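PDB 3VV1: protein LEC-6 from Caenorhabditis elegans, which is a galectin that binds galactose-containing glycans, with a preference for fucose-containing saccharides. Local coordinates for residues F114-G118 against G119-I123. Sequence-based numbering, arbitrary orientation.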
loop_
_atom_site.group_PDB
_atom_site.type_symbol
_atom_site.label_atom_id
_atom_site.label_comp_id
_atom_site.label_asym_id
_atom_site.label_seq_id
_atom_site.Cartn_x
_atom_site.Cartn_y
_atom_site.Cartn_z
ATOM N N PHE A 114 1.278 2.916 -16.566
ATOM C CA PHE A 114 0.099 2.266 -17.119
ATOM C C PHE A 114 -1.109 2.924 -16.406
ATOM O O PHE A 114 -1.105 3.106 -15.183
ATOM C CB PHE A 114 0.105 0.783 -16.728
ATOM C CG PHE A 114 1.304 0.003 -17.279
ATOM C CD1 PHE A 114 2.538 0.035 -16.622
ATOM C CD2 PHE A 114 1.213 -0.667 -18.519
ATOM C CE1 PHE A 114 3.679 -0.640 -17.174
ATOM C CE2 PHE A 114 2.314 -1.391 -19.039
ATOM C CZ PHE A 114 3.544 -1.368 -18.353
ATOM N N VAL A 115 -2.153 3.194 -17.176
ATOM C CA VAL A 115 -3.366 3.843 -16.610
ATOM C C VAL A 115 -4.545 3.056 -17.144
ATOM O O VAL A 115 -4.693 2.907 -18.371
ATOM C CB VAL A 115 -3.532 5.312 -17.024
ATOM C CG1 VAL A 115 -4.746 5.932 -16.253
ATOM C CG2 VAL A 115 -2.243 6.066 -16.717
ATOM N N SER A 116 -5.395 2.533 -16.263
ATOM C CA SER A 116 -6.493 1.658 -16.705
ATOM C C SER A 116 -7.836 2.261 -16.471
ATOM O O SER A 116 -8.189 2.571 -15.335
ATOM C CB SER A 116 -6.468 0.385 -15.866
ATOM O OG SER A 116 -7.516 -0.448 -16.311
ATOM N N ASN A 117 -8.604 2.411 -17.532
ATOM C CA ASN A 117 -9.959 2.946 -17.409
ATOM C C ASN A 117 -10.786 2.602 -18.620
ATOM O O ASN A 117 -10.257 2.693 -19.773
ATOM C CB ASN A 117 -9.952 4.425 -17.288
ATOM C CG ASN A 117 -11.105 4.927 -16.411
ATOM O OD1 ASN A 117 -12.178 4.287 -16.217
ATOM N ND2 ASN A 117 -10.831 6.060 -15.810
ATOM N N GLY A 118 -12.009 2.152 -18.340
ATOM C CA GLY A 118 -13.003 1.892 -19.394
ATOM C C GLY A 118 -12.514 0.844 -20.367
ATOM O O GLY A 118 -12.860 0.884 -21.570
ATOM N N GLY A 119 -11.722 -0.089 -19.863
ATOM C CA GLY A 119 -11.272 -1.225 -20.650
ATOM C C GLY A 119 -10.052 -0.927 -21.522
ATOM O O GLY A 119 -9.652 -1.777 -22.341
ATOM N N ILE A 120 -9.476 0.268 -21.389
ATOM C CA ILE A 120 -8.257 0.609 -22.126
ATOM C C ILE A 120 -7.151 0.832 -21.132
ATOM O O ILE A 120 -7.328 1.631 -20.172
ATOM C CB ILE A 120 -8.446 1.872 -22.976
ATOM C CG1 ILE A 120 -9.581 1.643 -23.988
ATOM C CG2 ILE A 120 -7.135 2.231 -23.717
ATOM C CD1 ILE A 120 -9.856 2.901 -24.774
ATOM N N ILE A 121 -5.996 0.178 -21.371
ATOM C CA ILE A 121 -4.830 0.468 -20.535
ATOM C C ILE A 121 -3.914 1.321 -21.422
ATOM O O ILE A 121 -3.383 0.839 -22.423
ATOM C CB ILE A 121 -4.157 -0.838 -20.047
ATOM C CG1 ILE A 121 -5.188 -1.638 -19.191
ATOM C CG2 ILE A 121 -2.857 -0.464 -19.263
ATOM C CD1 ILE A 121 -4.729 -3.041 -18.847
ATOM N N SER A 122 -3.719 2.576 -21.014
ATOM C CA SER A 122 -2.916 3.567 -21.764
ATOM C C SER A 122 -1.502 3.463 -21.148
ATOM O O SER A 122 -1.326 3.347 -19.923
ATOM C CB SER A 122 -3.461 4.999 -21.555
ATOM O OG SER A 122 -4.714 5.051 -22.219
ATOM N N ILE A 123 -0.482 3.543 -21.990
ATOM C CA ILE A 123 0.913 3.317 -21.573
ATOM C C ILE A 123 1.721 4.540 -21.979
ATOM O O ILE A 123 1.628 4.956 -23.137
ATOM C CB ILE A 123 1.482 2.048 -22.240
ATOM C CG1 ILE A 123 0.563 0.827 -21.972
ATOM C CG2 ILE A 123 2.903 1.775 -21.703
ATOM C CD1 ILE A 123 0.940 -0.325 -22.896
HETATM O O HOH W 1 -9.760 -0.709 -17.736
#
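The Phe114 ring runs alongside Ile123, both side chains heading in the same direction, with Phe114 CD2 3.8 Å from Ile123 CG1. Ile121 meets the same ring differently: its CG2 comes to the ring edge, near the plane, and lies 4.1 Å from Phe114 CB. With Ile121 CG1 anti to the carbonyl carbon (chi1 -61°), the two branches part company, CG2 going to Phe114 and CG1 to the Ser116 side chain, 3.9 Å from OG. Phe114, Ser116, Ile121 and Ile123 thus share one buried face. It is turned to strand 71-78 of the other sheet, where Phe75 meets the Phe114 ring edge-to-face and Leu73 touches both Phe114 and Ile121. This is a beta hairpin of the galectin sandwich with a two-residue loop, its strands joined by a type I' turn from Asn117 to Ile120, with Gly118 and Gly119 both at positive phi. Val115 and Ser122 bond reciprocally, Ser122 N reaching Val115 O at 2.8 Å. Nearer the turn, Asn117 and Ile120 are paired by two backbone bonds, Asn117 N to Ile120 O and Ile120 N to Asn117 O, both 3.0 Å. A water donates to Ser116 OG at 2.7 Å and accepts from Gly119 N at 3.0 Å; the same hydroxyl also bonds to Phe42 O and Ser139 OG. On the other face, Ser122 OG bonds to Asp132 of strand 128-134.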